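Local atomic coordinates of O-methyltransferase family 2 (Planctopirus limnophila, PDB entry 5I2H), a protein that probably transfers methyl groups from S-adenosyl-L-methionine to hydroxyl oxygens of small molecules, forms a dimer, and binds the flavone apigenin. Residues R25-A29 with L316-A320; L32-S36 with G73-L79; R65-V69 with F322-R328; N270-D274 with L298-V302. All blocks are in the same frame, centred on the assembly; numbering follows the deposited sequence.

Contact 1 of 4, residues R25-A29 with L316-A320; sequences RGNFA and LYSLA. With AGI (5,7-dihydroxy-2-(4-hydroxyphenyl)-4H-chromen-4-one), chain C.
Phe28, in the first turn of helix 26-39 in the dimerisation domain, and Arg25 just before it pack against helix 312-324 of the methyltransferase domain, so this is a helix-on-helix junction between the two parts of the fold. The apolar part centres on the Phe28 ring, one face of which lies against the backbone of Leu319 and Ala320, with Ala320 N 3.9 Å above its centre. At its rim, Phe28 CE2 meets Ala320 CB at 3.5 Å, and Phe28 CD1 lies 3.9 Å from Leu319 CB. Leu316 lies against Arg25 and Ala29: its CB meets Arg25 CB, CD2 comes within 3.7 Å of Ala29 N, and CD1 touches Ala29 CB.

The second kind of contact is a flat, offset overlap. Bent at chi2 (-80°), the Arg25 chain runs alongside Tyr317 in the same direction, and the guanidinium lies nearly parallel over the CD1-CE1 side of the Tyr317 ring, planes 19° apart. Tyr317 CD1 sits 3.3 Å above the guanidinium centre. Arg25 NH2 is also hydrogen-bonded to Tyr109 OH of the second subunit. Apigenin comes to the edge of Tyr317, where its 7-hydroxyl oxygen OAC stands 3.2 Å from Tyr317 CE1.

Contact 2 of 4, residues L32-S36 with G73-L79; sequences LLAAS and GLCAMQL
A chi1 of -175° places Leu32 CG opposite its own backbone N and sends the CD2 methyl outward to Gly73, where it stops 3.7 Å from the Gly73 CA. From just past the end of helix 64-76, Met77, a selenomethionine, reaches back with a straight chain that bends only at its last torsion (chi3 -107°). The bend lays Met77 CE on Leu32 CD2 at 3.6 Å, and Met77 SE packs on Leu33 CG at 3.9 Å; Met77 is modelled in two conformers and both contacts hold for this one, so they are less certain. Gly73 is a close fit, because a side chain pointing from its CA would run into the same Leu32 methyl. Leu74, the next residue, puts CD2 4.0 Å from Leu32 CD2, and its CD1 rests 3.6 Å from Ser36 OG, one turn on from Leu32.

That hydroxyl bonds back to Leu32 O at 2.7 Å. Ser36 N reaches the same carbonyl oxygen from the opposite face of its plane, so the oxygen is gripped twice within its own helix.

The helical part of 73-79 closes with a Schellman motif, in which Gln78 has positive phi, Leu79 N bonds to Leu74 O and Gln78 N to Cys75 O. The chain then enters the two-stranded sheet of 80-82 and 88-90, a helix-to-hairpin order consistent with the winged-helix form of this HTH-clan dimerisation domain. The turn brings Leu79 CD1 to Leu33 CD2 at 3.6 Å, the two side chains meeting at about a right angle. Leu23 of the second subunit covers Leu33 and Met77, and Ile20 of that subunit lies on Leu79.

Contact 3 of 4, residues R65-V69 with F322-R328; sequences RATQV and FSLTEGR
Arg65 and Val69, one turn apart on helix 64-76, face the last turn of helix 312-324 and the turn that follows it, with CA atoms 7.7 Å apart for Arg65 and Gly327 and 7.3 Å for Val69 and Arg328. The contact joins the dimerisation domain to the methyltransferase domain through an arginine that gathers carbonyls at and just after a helix end. The Arg65 chain is straight as far as a bend at chi3 (64°), which turns its guanidinium into the curve of residues 322-328. There NH1 gives a 2.8 Å bond to Gly327 O (155° at the hydrogen), in the carbonyl plane on a lone pair and in the guanidinium plane. The same nitrogen reaches Thr325 O at 3.0 Å, from above the carbonyl plane, and makes a weak third bond to Phe322 O. Glu326 O lies over one guanidinium face and Phe322 CD1, 3.3 Å from Arg65 CZ, over the other, the flat groups turned 44° apart. NH2 forms a salt bridge with Asp129. A leucine in place of Arg65 would probably leave the Gly327 and Thr325 carbonyls without their donor, Asp129 without its mate and the turn freer to move.

Thr325 OG1 accepts from Gly327 N, an ST turn, and is also hydrogen-bonded to Leu321 O. Val69 CG2 sits over the Phe322 face in a CH-pi contact, 4.0 Å from the centroid, and Val69 CG1 touches Arg328 CB at 3.7 Å. Leu126 and Arg125 of helix 117-128 pack on Phe322, Leu319 of helix 312-324 lies against Val69, and Arg328 extends to a salt bridge with Glu334 of helix 332-341.

Contact 4 of 4, residues N270-D274 with L298-V302; sequences NVLHD and LIHDV. With AGI (5,7-dihydroxy-2-(4-hydroxyphenyl)-4H-chromen-4-one), chain C.
His273 and Asp301 lie in the tight part of this contact. Imidazole ND1 donates to Asp301 OD1 at 2.6 Å, meeting it on the syn side, with ring and carboxylate nearly perpendicular at 87°. Val302 N takes the anti side of the same oxygen at 2.8 Å, so two donors hold the carboxylate in place. With CG between the backbone N and the carbonyl carbon (chi1 65°), the ring of His273 stands between Asp301 and the ligand, and its NE2 lies 2.6 Å from the apigenin 5-hydroxyl oxygen OAD in a hydrogen bond running at 161°. With a leucine here, that hydroxyl is likely to lose its imidazole partner and Asp301 OD1 to keep Val302 N alone. Equally direct, Leu272 CD1 touches Ile299 CD1 at 3.8 Å, the two chains crossing at about a right angle, and Asn270 N bonds to His300 O at 2.8 Å, continuing the pairing of strands 265-269 and 296-301 into the loop.

The other side of the carboxylate is looser: Asp301 OD2 meets the loop through a water, which it accepts from at 2.8 Å and which in turn accepts from Leu272 N. The loop thus lines the apigenin pocket at the C-terminal ends of parallel strands, as is usual for binding sites in Rossmann-like folds.

Contacts 1 to 3 are linked pairwise through three helices: contacts 1 and 2 share helix 26-39, contacts 2 and 3 helix 64-76, and contacts 1 and 3 helix 312-324, their centres lying 10 to 15 Å apart. Along the chain contact 2 is nested inside contact 1, contact 3 crosses both, and contact 4 is nested inside contacts 1 and 3. Contact 2 stays within the dimerisation domain; contacts 1 and 3 join it to the methyltransferase domain. Contact 4 lies in the sheet-based part, its centre about 24 Å from that of contact 2. Tyr317, on helix 312-324 in contact 1, and His273 of contact 4 meet the same apigenin, so the helix that packs on the dimerisation domain also lines the pocket.

Contact 1 of 4, residues R25-A29 with L316-A320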
loop_
_atom_site.group_PDB
_atom_site.type_symbol
_atom_site.label_atom_id
_atom_site.label_comp_id
_atom_site.label_asym_id
_atom_site.label_seq_id
_atom_site.Cartn_x
_atom_site.Cartn_y
_atom_site.Cartn_z
ATOM N N ARG A 25 -3.827 -4.302 0.325
ATOM C CA ARG A 25 -4.648 -3.163 -0.107
ATOM C C ARG A 25 -3.836 -1.947 -0.514
ATOM O O ARG A 25 -4.438 -0.890 -0.756
ATOM C CB ARG A 25 -5.583 -2.668 0.983
ATOM C CG ARG A 25 -6.130 -3.688 1.846
ATOM C CD ARG A 25 -7.252 -4.354 1.207
ATOM N NE ARG A 25 -7.863 -5.300 2.133
ATOM C CZ ARG A 25 -8.554 -6.337 1.701
ATOM N NH1 ARG A 25 -9.104 -7.177 2.553
ATOM N NH2 ARG A 25 -8.667 -6.528 0.375
ATOM N N GLY A 26 -2.499 -2.039 -0.534
ATOM C CA GLY A 26 -1.681 -0.849 -0.717
ATOM C C GLY A 26 -1.960 -0.096 -1.999
ATOM O O GLY A 26 -1.815 1.129 -2.032
ATOM N N ASN A 27 -2.306 -0.802 -3.080
ATOM C CA ASN A 27 -2.558 -0.095 -4.342
ATOM C C ASN A 27 -3.632 0.976 -4.194
ATOM O O ASN A 27 -3.590 1.984 -4.911
ATOM C CB ASN A 27 -3.004 -1.051 -5.458
ATOM C CG ASN A 27 -4.345 -1.714 -5.129
ATOM O OD1 ASN A 27 -4.432 -2.498 -4.176
ATOM N ND2 ASN A 27 -5.396 -1.375 -5.882
ATOM N N PHE A 28 -4.625 0.755 -3.320
ATOM C CA PHE A 28 -5.683 1.748 -3.207
ATOM C C PHE A 28 -5.200 3.022 -2.550
ATOM O O PHE A 28 -5.809 4.076 -2.780
ATOM C CB PHE A 28 -6.900 1.167 -2.485
ATOM C CG PHE A 28 -7.617 0.174 -3.333
ATOM C CD1 PHE A 28 -8.363 0.612 -4.417
ATOM C CD2 PHE A 28 -7.475 -1.204 -3.098
ATOM C CE1 PHE A 28 -9.018 -0.304 -5.242
ATOM C CE2 PHE A 28 -8.116 -2.134 -3.915
ATOM C CZ PHE A 28 -8.885 -1.677 -5.007
ATOM N N ALA A 29 -4.131 2.964 -1.745
ATOM C CA ALA A 29 -3.510 4.195 -1.255
ATOM C C ALA A 29 -2.895 4.987 -2.408
ATOM O O ALA A 29 -3.181 6.181 -2.585
ATOM C CB ALA A 29 -2.450 3.861 -0.197
ATOM N N LEU A 316 -8.969 1.607 3.163
ATOM C CA LEU A 316 -8.458 1.114 1.879
ATOM C C LEU A 316 -9.276 -0.070 1.382
ATOM O O LEU A 316 -9.586 -0.164 0.190
ATOM C CB LEU A 316 -6.970 0.746 1.986
ATOM C CG LEU A 316 -6.045 1.944 2.323
ATOM C CD1 LEU A 316 -4.571 1.499 2.325
ATOM C CD2 LEU A 316 -6.252 3.119 1.300
ATOM N N TYR A 317 -9.624 -0.989 2.278
ATOM C CA TYR A 317 -10.501 -2.094 1.903
ATOM C C TYR A 317 -11.841 -1.568 1.397
ATOM O O TYR A 317 -12.409 -2.108 0.433
ATOM C CB TYR A 317 -10.660 -3.021 3.109
ATOM C CG TYR A 317 -11.539 -4.211 2.880
ATOM C CD1 TYR A 317 -11.532 -4.889 1.671
ATOM C CD2 TYR A 317 -12.342 -4.681 3.895
ATOM C CE1 TYR A 317 -12.330 -6.004 1.479
ATOM C CE2 TYR A 317 -13.147 -5.793 3.713
ATOM C CZ TYR A 317 -13.145 -6.433 2.499
ATOM O OH TYR A 317 -13.930 -7.547 2.329
ATOM N N SER A 318 -12.340 -0.482 2.006
ATOM C CA SER A 318 -13.576 0.149 1.536
ATOM C C SER A 318 -13.469 0.620 0.084
ATOM O O SER A 318 -14.436 0.508 -0.688
ATOM C CB SER A 318 -13.921 1.316 2.451
ATOM O OG SER A 318 -15.259 1.694 2.221
ATOM N N LEU A 319 -12.309 1.159 -0.306
ATOM C CA LEU A 319 -12.105 1.523 -1.706
ATOM C C LEU A 319 -12.155 0.305 -2.614
ATOM O O LEU A 319 -12.670 0.394 -3.734
ATOM C CB LEU A 319 -10.785 2.254 -1.879
ATOM C CG LEU A 319 -10.817 3.659 -1.296
ATOM C CD1 LEU A 319 -9.367 4.160 -0.993
ATOM C CD2 LEU A 319 -11.546 4.635 -2.245
ATOM N N ALA A 320 -11.615 -0.834 -2.160
ATOM C CA ALA A 320 -11.748 -2.065 -2.938
ATOM C C ALA A 320 -13.215 -2.453 -3.089
ATOM O O ALA A 320 -13.659 -2.816 -4.178
ATOM C CB ALA A 320 -10.974 -3.215 -2.289
HETATM C CAG AGI C . -14.322 -9.730 -6.181
HETATM C CAE AGI C . -13.863 -9.789 -7.494
HETATM C CAM AGI C . -14.777 -9.648 -8.535
HETATM O OAB AGI C . -14.305 -9.705 -9.815
HETATM C CAF AGI C . -16.142 -9.451 -8.266
HETATM C CAH AGI C . -16.602 -9.389 -6.945
HETATM C CAP AGI C . -15.679 -9.532 -5.907
HETATM C CAQ AGI C . -16.034 -9.486 -4.462
HETATM O OAL AGI C . -14.930 -9.370 -3.650
HETATM C CAJ AGI C . -17.342 -9.557 -3.950
HETATM C CAR AGI C . -17.549 -9.499 -2.558
HETATM O OAA AGI C . -18.708 -9.580 -2.082
HETATM C CAT AGI C . -16.351 -9.374 -1.647
HETATM C CAS AGI C . -15.017 -9.305 -2.288
HETATM C CAK AGI C . -13.865 -9.181 -1.532
HETATM C CAN AGI C . -13.950 -9.122 -0.154
HETATM O OAC AGI C . -12.787 -9.020 0.530
HETATM C CAI AGI C . -15.176 -9.188 0.525
HETATM C CAO AGI C . -16.380 -9.310 -0.148
HETATM O OAD AGI C . -17.518 -9.365 0.569
#

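Contact 2 of 4, residues L32-S36 with G73-L79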
loop_
_atom_site.group_PDB
_atom_site.type_symbol
_atom_site.label_atom_id
_atom_site.label_comp_id
_atom_site.label_asym_id
_atom_site.label_seq_id
_atom_site.Cartn_x
_atom_site.Cartn_y
_atom_site.Cartn_z
ATOM N N LEU A 32 -5.800 6.308 -4.718
ATOM C CA LEU A 32 -6.595 7.411 -4.187
ATOM C C LEU A 32 -5.774 8.701 -4.134
ATOM O O LEU A 32 -6.300 9.791 -4.388
ATOM C CB LEU A 32 -7.150 7.072 -2.808
ATOM C CG LEU A 32 -8.110 8.163 -2.254
ATOM C CD1 LEU A 32 -9.339 8.367 -3.127
ATOM C CD2 LEU A 32 -8.588 7.808 -0.887
ATOM N N LEU A 33 -4.477 8.590 -3.818
ATOM C CA LEU A 33 -3.601 9.768 -3.838
ATOM C C LEU A 33 -3.533 10.365 -5.233
ATOM O O LEU A 33 -3.736 11.578 -5.413
ATOM C CB LEU A 33 -2.189 9.408 -3.336
ATOM C CG LEU A 33 -2.111 9.305 -1.817
ATOM C CD1 LEU A 33 -0.799 8.608 -1.435
ATOM C CD2 LEU A 33 -2.246 10.677 -1.141
ATOM N N ALA A 34 -3.249 9.523 -6.241
ATOM C CA ALA A 34 -3.132 10.027 -7.611
ATOM C C ALA A 34 -4.467 10.556 -8.123
ATOM O O ALA A 34 -4.507 11.595 -8.801
ATOM C CB ALA A 34 -2.578 8.933 -8.542
ATOM N N ALA A 35 -5.568 9.849 -7.843
ATOM C CA ALA A 35 -6.892 10.347 -8.246
ATOM C C ALA A 35 -7.173 11.706 -7.615
ATOM O O ALA A 35 -7.682 12.621 -8.277
ATOM C CB ALA A 35 -7.980 9.341 -7.847
ATOM N N SER A 36 -6.845 11.860 -6.331
ATOM C CA SER A 36 -7.224 13.073 -5.609
ATOM C C SER A 36 -6.362 14.258 -6.010
ATOM O O SER A 36 -6.865 15.393 -6.109
ATOM C CB SER A 36 -7.114 12.826 -4.114
ATOM O OG SER A 36 -7.996 11.788 -3.768
ATOM N N GLY A 73 -11.039 7.762 2.969
ATOM C CA GLY A 73 -9.664 7.361 2.667
ATOM C C GLY A 73 -8.654 8.459 2.973
ATOM O O GLY A 73 -7.588 8.218 3.573
ATOM N N LEU A 74 -8.972 9.686 2.567
ATOM C CA LEU A 74 -8.020 10.766 2.779
ATOM C C LEU A 74 -7.949 11.162 4.250
ATOM O O LEU A 74 -6.869 11.518 4.728
ATOM C CB LEU A 74 -8.372 11.984 1.901
ATOM C CG LEU A 74 -8.313 11.707 0.390
ATOM C CD1 LEU A 74 -8.877 12.894 -0.413
ATOM C CD2 LEU A 74 -6.895 11.327 -0.069
ATOM N N CYS A 75 -9.069 11.084 4.987
ATOM C CA CYS A 75 -8.998 11.283 6.428
ATOM C C CYS A 75 -8.103 10.242 7.078
ATOM O O CYS A 75 -7.297 10.564 7.970
ATOM C CB CYS A 75 -10.399 11.200 7.047
ATOM S SG CYS A 75 -11.444 12.680 6.769
ATOM N N ALA A 76 -8.239 8.972 6.645
ATOM C CA ALA A 76 -7.485 7.900 7.266
ATOM C C ALA A 76 -5.989 8.043 7.014
ATOM O O ALA A 76 -5.191 7.574 7.835
ATOM C CB ALA A 76 -7.985 6.543 6.760
HETATM N N MSE A 77 -5.602 8.691 5.909
HETATM C CA MSE A 77 -4.200 8.952 5.577
HETATM C C MSE A 77 -3.704 10.253 6.228
HETATM O O MSE A 77 -2.606 10.717 5.931
HETATM C CB MSE A 77 -4.024 9.032 4.061
HETATM C CG MSE A 77 -4.035 7.663 3.377
HETATM SE SE MSE A 77 -3.702 7.806 1.428
HETATM C CE MSE A 77 -5.499 7.431 0.876
ATOM N N GLN A 78 -4.545 10.844 7.090
ATOM C CA GLN A 78 -4.207 12.047 7.862
ATOM C C GLN A 78 -4.010 13.255 6.946
ATOM O O GLN A 78 -3.175 14.138 7.197
ATOM C CB GLN A 78 -2.979 11.818 8.744
ATOM C CG GLN A 78 -3.116 10.618 9.656
ATOM C CD GLN A 78 -2.460 10.857 10.993
ATOM O OE1 GLN A 78 -1.240 10.962 11.083
ATOM N NE2 GLN A 78 -3.273 10.990 12.037
ATOM N N LEU A 79 -4.803 13.307 5.878
ATOM C CA LEU A 79 -4.724 14.402 4.911
ATOM C C LEU A 79 -5.936 15.316 4.948
ATOM O O LEU A 79 -5.830 16.498 4.599
ATOM C CB LEU A 79 -4.551 13.845 3.494
ATOM C CG LEU A 79 -3.288 12.996 3.321
ATOM C CD1 LEU A 79 -3.267 12.343 1.937
ATOM C CD2 LEU A 79 -2.031 13.854 3.576
#

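Contact 3 of 4, residues R65-V69 with F322-R328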
loop_
_atom_site.group_PDB
_atom_site.type_symbol
_atom_site.label_atom_id
_atom_site.label_comp_id
_atom_site.label_asym_id
_atom_site.label_seq_id
_atom_site.Cartn_x
_atom_site.Cartn_y
_atom_site.Cartn_z
ATOM N N ARG A 65 -21.918 8.169 -2.154
ATOM C CA ARG A 65 -21.056 7.037 -1.833
ATOM C C ARG A 65 -19.625 7.323 -2.264
ATOM O O ARG A 65 -18.678 7.109 -1.490
ATOM C CB ARG A 65 -21.576 5.754 -2.500
ATOM C CG ARG A 65 -20.722 4.511 -2.126
ATOM C CD ARG A 65 -21.273 3.209 -2.714
ATOM N NE ARG A 65 -21.248 3.208 -4.164
ATOM C CZ ARG A 65 -20.646 2.286 -4.901
ATOM N NH1 ARG A 65 -19.982 1.276 -4.325
ATOM N NH2 ARG A 65 -20.724 2.364 -6.227
ATOM N N ALA A 66 -19.444 7.816 -3.497
ATOM C CA ALA A 66 -18.087 8.096 -3.972
ATOM C C ALA A 66 -17.423 9.147 -3.103
ATOM O O ALA A 66 -16.226 9.038 -2.781
ATOM C CB ALA A 66 -18.113 8.559 -5.434
ATOM N N THR A 67 -18.184 10.170 -2.695
ATOM C CA THR A 67 -17.573 11.208 -1.867
ATOM C C THR A 67 -17.191 10.650 -0.496
ATOM O O THR A 67 -16.101 10.961 0.025
ATOM C CB THR A 67 -18.496 12.423 -1.750
ATOM O OG1 THR A 67 -18.828 12.894 -3.067
ATOM C CG2 THR A 67 -17.790 13.556 -0.997
ATOM N N GLN A 68 -18.044 9.786 0.078
ATOM C CA GLN A 68 -17.734 9.204 1.381
ATOM C C GLN A 68 -16.473 8.364 1.315
ATOM O O GLN A 68 -15.628 8.460 2.207
ATOM C CB GLN A 68 -18.873 8.343 1.936
ATOM C CG GLN A 68 -20.134 9.055 2.346
ATOM C CD GLN A 68 -20.094 9.653 3.746
ATOM O OE1 GLN A 68 -19.036 9.950 4.294
ATOM N NE2 GLN A 68 -21.276 9.813 4.336
ATOM N N VAL A 69 -16.338 7.497 0.300
ATOM C CA VAL A 69 -15.158 6.632 0.332
ATOM C C VAL A 69 -13.887 7.459 0.100
ATOM O O VAL A 69 -12.832 7.155 0.666
ATOM C CB VAL A 69 -15.237 5.439 -0.652
ATOM C CG1 VAL A 69 -16.531 4.639 -0.432
ATOM C CG2 VAL A 69 -15.128 5.846 -2.092
ATOM N N PHE A 322 -15.848 -0.485 -2.846
ATOM C CA PHE A 322 -16.484 0.512 -3.704
ATOM C C PHE A 322 -16.215 0.207 -5.168
ATOM O O PHE A 322 -17.102 0.367 -6.026
ATOM C CB PHE A 322 -15.964 1.905 -3.342
ATOM C CG PHE A 322 -16.400 2.973 -4.299
ATOM C CD1 PHE A 322 -17.647 3.569 -4.166
ATOM C CD2 PHE A 322 -15.575 3.351 -5.376
ATOM C CE1 PHE A 322 -18.070 4.534 -5.072
ATOM C CE2 PHE A 322 -15.979 4.323 -6.274
ATOM C CZ PHE A 322 -17.228 4.920 -6.127
ATOM N N SER A 323 -14.994 -0.263 -5.467
ATOM C CA SER A 323 -14.605 -0.523 -6.851
ATOM C C SER A 323 -15.298 -1.746 -7.419
ATOM O O SER A 323 -15.485 -1.830 -8.637
ATOM C CB SER A 323 -13.094 -0.723 -6.961
ATOM O OG SER A 323 -12.426 0.445 -6.535
ATOM N N LEU A 324 -15.654 -2.705 -6.569
ATOM C CA LEU A 324 -16.141 -4.000 -7.018
ATOM C C LEU A 324 -17.630 -4.222 -6.802
ATOM O O LEU A 324 -18.178 -5.182 -7.368
ATOM C CB LEU A 324 -15.381 -5.117 -6.299
ATOM C CG LEU A 324 -13.884 -5.228 -6.611
ATOM C CD1 LEU A 324 -13.192 -6.113 -5.600
ATOM C CD2 LEU A 324 -13.702 -5.792 -8.005
ATOM N N THR A 325 -18.286 -3.400 -5.982
ATOM C CA THR A 325 -19.647 -3.659 -5.535
ATOM C C THR A 325 -20.417 -2.345 -5.517
ATOM O O THR A 325 -19.889 -1.290 -5.905
ATOM C CB THR A 325 -19.698 -4.286 -4.143
ATOM O OG1 THR A 325 -19.475 -3.275 -3.160
ATOM C CG2 THR A 325 -18.664 -5.379 -3.962
ATOM N N GLU A 326 -21.670 -2.411 -5.043
ATOM C CA GLU A 326 -22.519 -1.233 -4.885
ATOM C C GLU A 326 -22.397 -0.590 -3.502
ATOM O O GLU A 326 -23.031 0.444 -3.248
ATOM C CB GLU A 326 -23.974 -1.600 -5.150
ATOM C CG GLU A 326 -24.188 -1.990 -6.609
ATOM C CD GLU A 326 -25.642 -2.372 -6.938
ATOM O OE1 GLU A 326 -26.583 -2.034 -6.179
ATOM O OE2 GLU A 326 -25.842 -3.030 -7.978
ATOM N N GLY A 327 -21.574 -1.152 -2.621
ATOM C CA GLY A 327 -21.469 -0.622 -1.275
ATOM C C GLY A 327 -20.108 -0.054 -0.893
ATOM O O GLY A 327 -19.377 0.518 -1.718
ATOM N N ARG A 328 -19.774 -0.229 0.377
ATOM C CA ARG A 328 -18.525 0.232 0.966
ATOM C C ARG A 328 -18.490 -0.335 2.381
ATOM O O ARG A 328 -19.457 -0.966 2.832
ATOM C CB ARG A 328 -18.446 1.763 0.975
ATOM C CG ARG A 328 -19.597 2.435 1.801
ATOM C CD ARG A 328 -19.128 3.838 2.310
ATOM N NE ARG A 328 -20.199 4.657 2.878
ATOM C CZ ARG A 328 -20.458 4.797 4.176
ATOM N NH1 ARG A 328 -19.708 4.176 5.098
ATOM N NH2 ARG A 328 -21.493 5.549 4.560
HETATM O O HOH W 1 -18.263 1.298 -8.297
#

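Contact 4 of 4, residues N270-D274 with L298-V302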
loop_
_atom_site.group_PDB
_atom_site.type_symbol
_atom_site.label_atom_id
_atom_site.label_comp_id
_atom_site.label_asym_id
_atom_site.label_seq_id
_atom_site.Cartn_x
_atom_site.Cartn_y
_atom_site.Cartn_z
ATOM N N ASN A 270 -20.003 -10.511 5.490
ATOM C CA ASN A 270 -19.396 -9.867 4.318
ATOM C C ASN A 270 -20.391 -9.743 3.180
ATOM O O ASN A 270 -20.019 -9.845 2.005
ATOM C CB ASN A 270 -18.145 -10.628 3.849
ATOM C CG ASN A 270 -17.080 -10.629 4.902
ATOM O OD1 ASN A 270 -16.709 -9.565 5.396
ATOM N ND2 ASN A 270 -16.627 -11.828 5.315
ATOM N N VAL A 271 -21.651 -9.515 3.531
ATOM C CA VAL A 271 -22.731 -9.314 2.567
ATOM C C VAL A 271 -23.131 -7.858 2.508
ATOM O O VAL A 271 -23.224 -7.278 1.430
ATOM C CB VAL A 271 -23.968 -10.188 2.900
ATOM C CG1 VAL A 271 -25.158 -9.824 1.923
ATOM C CG2 VAL A 271 -23.655 -11.703 2.816
ATOM N N LEU A 272 -23.403 -7.253 3.666
ATOM C CA LEU A 272 -24.008 -5.921 3.642
ATOM C C LEU A 272 -23.067 -4.886 3.025
ATOM O O LEU A 272 -23.525 -3.940 2.375
ATOM C CB LEU A 272 -24.430 -5.500 5.054
ATOM C CG LEU A 272 -25.682 -6.212 5.576
ATOM C CD1 LEU A 272 -25.945 -5.895 7.023
ATOM C CD2 LEU A 272 -26.909 -5.918 4.735
ATOM N N HIS A 273 -21.744 -5.067 3.173
ATOM C CA HIS A 273 -20.829 -4.081 2.598
ATOM C C HIS A 273 -20.785 -4.140 1.070
ATOM O O HIS A 273 -20.190 -3.250 0.453
ATOM C CB HIS A 273 -19.412 -4.208 3.209
ATOM C CG HIS A 273 -18.696 -5.494 2.904
ATOM N ND1 HIS A 273 -17.878 -6.114 3.834
ATOM C CD2 HIS A 273 -18.584 -6.226 1.766
ATOM C CE1 HIS A 273 -17.319 -7.187 3.294
ATOM N NE2 HIS A 273 -17.738 -7.284 2.042
ATOM N N ASP A 274 -21.464 -5.113 0.442
ATOM C CA ASP A 274 -21.601 -5.142 -1.016
ATOM C C ASP A 274 -22.696 -4.222 -1.543
ATOM O O ASP A 274 -22.829 -4.095 -2.780
ATOM C CB ASP A 274 -21.932 -6.562 -1.514
ATOM C CG ASP A 274 -20.775 -7.525 -1.415
ATOM O OD1 ASP A 274 -19.610 -7.154 -1.143
ATOM O OD2 ASP A 274 -21.078 -8.715 -1.605
ATOM N N LEU A 298 -27.242 -11.915 12.889
ATOM C CA LEU A 298 -25.785 -11.899 13.051
ATOM C C LEU A 298 -25.197 -11.183 11.850
ATOM O O LEU A 298 -25.235 -11.706 10.726
ATOM C CB LEU A 298 -25.233 -13.319 13.147
ATOM C CG LEU A 298 -25.917 -14.217 14.191
ATOM C CD1 LEU A 298 -25.414 -15.670 14.028
ATOM C CD2 LEU A 298 -25.851 -13.727 15.634
ATOM N N ILE A 299 -24.650 -9.991 12.070
ATOM C CA ILE A 299 -23.959 -9.269 11.000
ATOM C C ILE A 299 -22.472 -9.432 11.259
ATOM O O ILE A 299 -21.992 -9.092 12.349
ATOM C CB ILE A 299 -24.364 -7.781 10.964
ATOM C CG1 ILE A 299 -25.832 -7.648 10.535
ATOM C CG2 ILE A 299 -23.460 -6.998 10.026
ATOM C CD1 ILE A 299 -26.385 -6.236 10.759
ATOM N N HIS A 300 -21.740 -9.968 10.277
ATOM C CA HIS A 300 -20.302 -10.176 10.421
ATOM C C HIS A 300 -19.616 -9.357 9.341
ATOM O O HIS A 300 -19.801 -9.625 8.155
ATOM C CB HIS A 300 -19.949 -11.661 10.316
ATOM C CG HIS A 300 -18.497 -11.964 10.527
ATOM N ND1 HIS A 300 -17.766 -12.697 9.618
ATOM C CD2 HIS A 300 -17.637 -11.641 11.533
ATOM C CE1 HIS A 300 -16.517 -12.814 10.052
ATOM N NE2 HIS A 300 -16.414 -12.186 11.207
ATOM N N ASP A 301 -18.874 -8.323 9.735
ATOM C CA ASP A 301 -18.342 -7.428 8.721
ATOM C C ASP A 301 -17.203 -6.638 9.346
ATOM O O ASP A 301 -16.851 -6.838 10.521
ATOM C CB ASP A 301 -19.461 -6.522 8.154
ATOM C CG ASP A 301 -19.277 -6.257 6.673
ATOM O OD1 ASP A 301 -18.255 -5.625 6.330
ATOM O OD2 ASP A 301 -20.107 -6.734 5.866
ATOM N N VAL A 302 -16.580 -5.792 8.533
ATOM C CA VAL A 302 -15.556 -4.898 9.058
ATOM C C VAL A 302 -16.248 -3.619 9.522
ATOM O O VAL A 302 -17.429 -3.389 9.209
ATOM C CB VAL A 302 -14.461 -4.607 8.012
ATOM C CG1 VAL A 302 -13.698 -5.893 7.688
ATOM C CG2 VAL A 302 -15.075 -3.938 6.728
HETATM C CAG AGI C . -14.322 -9.730 -6.181
HETATM C CAE AGI C . -13.863 -9.789 -7.494
HETATM C CAM AGI C . -14.777 -9.648 -8.535
HETATM O OAB AGI C . -14.305 -9.705 -9.815
HETATM C CAF AGI C . -16.142 -9.451 -8.266
HETATM C CAH AGI C . -16.602 -9.389 -6.945
HETATM C CAP AGI C . -15.679 -9.532 -5.907
HETATM C CAQ AGI C . -16.034 -9.486 -4.462
HETATM O OAL AGI C . -14.930 -9.370 -3.650
HETATM C CAJ AGI C . -17.342 -9.557 -3.950
HETATM C CAR AGI C . -17.549 -9.499 -2.558
HETATM O OAA AGI C . -18.708 -9.580 -2.082
HETATM C CAT AGI C . -16.351 -9.374 -1.647
HETATM C CAS AGI C . -15.017 -9.305 -2.288
HETATM C CAK AGI C . -13.865 -9.181 -1.532
HETATM C CAN AGI C . -13.950 -9.122 -0.154
HETATM O OAC AGI C . -12.787 -9.020 0.530
HETATM C CAI AGI C . -15.176 -9.188 0.525
HETATM C CAO AGI C . -16.380 -9.310 -0.148
HETATM O OAD AGI C . -17.518 -9.365 0.569
HETATM O O HOH W 2 -22.417 -8.313 6.175
#